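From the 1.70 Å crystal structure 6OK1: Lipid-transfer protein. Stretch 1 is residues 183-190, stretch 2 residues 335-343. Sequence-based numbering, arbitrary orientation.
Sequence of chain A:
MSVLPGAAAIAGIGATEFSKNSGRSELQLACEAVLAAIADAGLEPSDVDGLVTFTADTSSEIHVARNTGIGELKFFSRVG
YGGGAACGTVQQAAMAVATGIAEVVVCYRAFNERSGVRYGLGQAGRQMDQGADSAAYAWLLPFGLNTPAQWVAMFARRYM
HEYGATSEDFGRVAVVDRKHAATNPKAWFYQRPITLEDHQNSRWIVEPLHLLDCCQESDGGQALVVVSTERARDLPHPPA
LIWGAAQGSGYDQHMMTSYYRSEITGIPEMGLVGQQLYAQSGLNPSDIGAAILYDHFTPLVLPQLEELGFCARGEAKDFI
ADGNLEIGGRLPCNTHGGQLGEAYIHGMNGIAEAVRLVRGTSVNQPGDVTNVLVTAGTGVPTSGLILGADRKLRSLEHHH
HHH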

# COMPACT_ATOMS: atom_id res chain seq x y z
N THR A 183 -30.14 -10.74 -15.92
CA THR A 183 -30.67 -11.88 -15.18
C THR A 183 -29.98 -12.07 -13.83
O THR A 183 -30.11 -13.13 -13.22
CB THR A 183 -30.56 -13.15 -16.02
OG1 THR A 183 -29.20 -13.40 -16.39
CG2 THR A 183 -31.38 -13.01 -17.28
N ASN A 184 -29.25 -11.05 -13.36
CA ASN A 184 -28.51 -11.14 -12.10
C ASN A 184 -29.18 -10.24 -11.06
O ASN A 184 -29.00 -9.01 -11.12
CB ASN A 184 -27.06 -10.72 -12.29
CG ASN A 184 -26.29 -10.75 -11.00
OD1 ASN A 184 -26.82 -11.15 -9.96
ND2 ASN A 184 -25.05 -10.29 -11.05
N PRO A 185 -29.91 -10.79 -10.09
CA PRO A 185 -30.63 -9.92 -9.14
C PRO A 185 -29.73 -9.00 -8.36
O PRO A 185 -30.21 -8.00 -7.81
CB PRO A 185 -31.34 -10.93 -8.21
CG PRO A 185 -31.49 -12.18 -9.04
CD PRO A 185 -30.25 -12.22 -9.90
N LYS A 186 -28.44 -9.31 -8.26
CA LYS A 186 -27.50 -8.46 -7.52
C LYS A 186 -26.97 -7.30 -8.35
O LYS A 186 -26.36 -6.39 -7.80
CB LYS A 186 -26.32 -9.29 -7.02
CG LYS A 186 -26.70 -10.46 -6.13
CD LYS A 186 -27.29 -9.97 -4.82
CE LYS A 186 -27.62 -11.15 -3.90
NZ LYS A 186 -28.27 -10.71 -2.63
N ALA A 187 -27.19 -7.34 -9.66
CA ALA A 187 -26.63 -6.36 -10.58
C ALA A 187 -27.45 -5.08 -10.59
O ALA A 187 -28.68 -5.09 -10.45
CB ALA A 187 -26.58 -6.95 -11.99
N TRP A 188 -26.76 -3.95 -10.77
CA TRP A 188 -27.47 -2.69 -10.79
C TRP A 188 -28.44 -2.65 -11.96
O TRP A 188 -29.51 -2.04 -11.86
CB TRP A 188 -26.52 -1.50 -10.89
CG TRP A 188 -27.28 -0.21 -10.75
CD1 TRP A 188 -27.53 0.70 -11.73
CD2 TRP A 188 -27.93 0.27 -9.56
NE1 TRP A 188 -28.29 1.73 -11.22
CE2 TRP A 188 -28.54 1.49 -9.90
CE3 TRP A 188 -28.04 -0.21 -8.25
CZ2 TRP A 188 -29.26 2.24 -8.97
CZ3 TRP A 188 -28.76 0.54 -7.32
CH2 TRP A 188 -29.38 1.75 -7.70
N PHE A 189 -28.09 -3.29 -13.07
CA PHE A 189 -28.93 -3.28 -14.26
C PHE A 189 -29.71 -4.58 -14.42
O PHE A 189 -30.02 -4.99 -15.55
CB PHE A 189 -28.08 -2.95 -15.48
CG PHE A 189 -27.56 -1.54 -15.46
CD1 PHE A 189 -28.41 -0.45 -15.68
CD2 PHE A 189 -26.22 -1.29 -15.19
CE1 PHE A 189 -27.93 0.85 -15.65
CE2 PHE A 189 -25.74 0.02 -15.15
CZ PHE A 189 -26.59 1.08 -15.39
N TYR A 190 -30.04 -5.22 -13.31
CA TYR A 190 -31.02 -6.30 -13.31
C TYR A 190 -32.26 -5.89 -14.10
O TYR A 190 -32.80 -4.80 -13.91
CB TYR A 190 -31.38 -6.62 -11.86
CG TYR A 190 -32.33 -7.80 -11.67
CD1 TYR A 190 -32.11 -9.01 -12.31
CD2 TYR A 190 -33.43 -7.69 -10.83
CE1 TYR A 190 -32.97 -10.10 -12.10
CE2 TYR A 190 -34.28 -8.76 -10.62
CZ TYR A 190 -34.05 -9.96 -11.27
OH TYR A 190 -34.91 -11.00 -11.05
N THR A 335 -20.36 -13.42 -16.65
CA THR A 335 -21.67 -13.99 -16.39
C THR A 335 -22.44 -13.27 -15.27
O THR A 335 -23.65 -13.45 -15.15
CB THR A 335 -21.50 -15.47 -16.06
OG1 THR A 335 -20.36 -15.66 -15.22
CG2 THR A 335 -21.28 -16.24 -17.36
N HIS A 336 -21.76 -12.46 -14.45
CA HIS A 336 -22.43 -11.60 -13.48
C HIS A 336 -22.86 -10.26 -14.06
O HIS A 336 -23.63 -9.53 -13.42
CB HIS A 336 -21.51 -11.34 -12.27
CG HIS A 336 -20.21 -10.69 -12.62
ND1 HIS A 336 -19.46 -11.04 -13.73
CD2 HIS A 336 -19.51 -9.71 -11.99
CE1 HIS A 336 -18.36 -10.30 -13.76
NE2 HIS A 336 -18.37 -9.49 -12.72
N GLY A 337 -22.36 -9.90 -15.23
CA GLY A 337 -22.62 -8.61 -15.82
C GLY A 337 -21.42 -7.69 -15.85
O GLY A 337 -21.50 -6.61 -16.45
N GLY A 338 -20.31 -8.09 -15.24
CA GLY A 338 -19.08 -7.30 -15.26
C GLY A 338 -19.11 -6.10 -14.33
O GLY A 338 -20.06 -5.85 -13.58
N GLN A 339 -18.01 -5.33 -14.38
CA GLN A 339 -18.00 -4.05 -13.70
C GLN A 339 -19.04 -3.13 -14.32
O GLN A 339 -19.60 -2.27 -13.64
CB GLN A 339 -16.62 -3.39 -13.79
CG GLN A 339 -15.49 -4.26 -13.26
CD GLN A 339 -15.63 -4.52 -11.79
OE1 GLN A 339 -15.37 -3.64 -10.98
NE2 GLN A 339 -16.02 -5.73 -11.44
N LEU A 340 -19.29 -3.31 -15.63
CA LEU A 340 -20.18 -2.43 -16.38
C LEU A 340 -21.64 -2.66 -16.01
O LEU A 340 -22.43 -1.71 -15.92
CB LEU A 340 -19.98 -2.66 -17.88
CG LEU A 340 -20.61 -1.63 -18.80
CD1 LEU A 340 -19.65 -0.50 -19.06
CD2 LEU A 340 -21.05 -2.26 -20.10
N GLY A 341 -22.02 -3.92 -15.79
CA GLY A 341 -23.40 -4.32 -15.58
C GLY A 341 -23.80 -4.66 -14.15
O GLY A 341 -24.94 -4.44 -13.76
N GLU A 342 -22.88 -5.22 -13.36
CA GLU A 342 -23.21 -5.58 -11.97
C GLU A 342 -22.85 -4.41 -11.05
O GLU A 342 -23.73 -3.80 -10.45
CB GLU A 342 -22.50 -6.86 -11.53
CG GLU A 342 -22.81 -7.19 -10.07
CD GLU A 342 -22.17 -8.47 -9.59
OE1 GLU A 342 -20.97 -8.43 -9.29
OE2 GLU A 342 -22.85 -9.50 -9.48
N ALA A 343 -21.56 -4.10 -10.94
CA ALA A 343 -21.09 -3.12 -9.99
C ALA A 343 -19.60 -2.93 -10.19
O ALA A 343 -18.90 -3.88 -10.56
CB ALA A 343 -21.35 -3.55 -8.54

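Stretch 1 has no regular helix or strand; two successive type I turns, Asn 184 to Ala 187 and Ala 187 to Tyr 190, fold it against a segment of stretch 2 that includes a short helical turn around Gln 339 and Leu 340. The contact is small, burying 302 Å² in all, and four hydrogen bonds cross it, three of them to backbone carbonyls of stretch 2.

Asn 184 opens the contact, its CB directed toward stretch 2. Its amide serves both sides: ND2 donates to His 336 O at 2.9 Å, nearly straight at 169°, and to Glu 342 OE2 at 2.8 Å, while OD1 accepts from Lys 186 N at 3.0 Å and so steadies the turn. A carboxamide suits this place because it carries donor and acceptor on one planar group. The other carboxylate oxygen of Glu 342, OE1, is bonded elsewhere in the structure, so the buried acid is satisfied at both oxygens.

Pro 185 stays out of reach; its ring-restricted phi of -59° fits the turn. Lys 186 makes one slight contact, its CB 4.3 Å from Glu 342 OE2, and the end of its chain leads away, leaving its amine outside the contact.

The CA atoms come closest at Ala 187, whose CA lies 3.8 Å from Glu 342 CA. Its small methyl fits this tight approach, with CB 3.5 Å from Gly 341 O and 3.6 Å from Glu 342 CA.

The second turn then presents two successive amides to stretch 2. Trp 188 N donates to Glu 342 O at 3.1 Å, and Phe 189 N makes a weak bond to Gly 341 O at 3.4 Å. The indole leads away, whereas the Phe 189 ring leans in, CE2 lying 3.8 Å from Leu 340 O, with Gly 341 O near its edge; the ring-edge hydrogens carry slight positive charge, so an aromatic edge is a reasonable neighbour for the Gly 341 carbonyl oxygen. Gly 341 has no room for a side chain: an ideal CB would lie 2.5 Å from Gly 337 O.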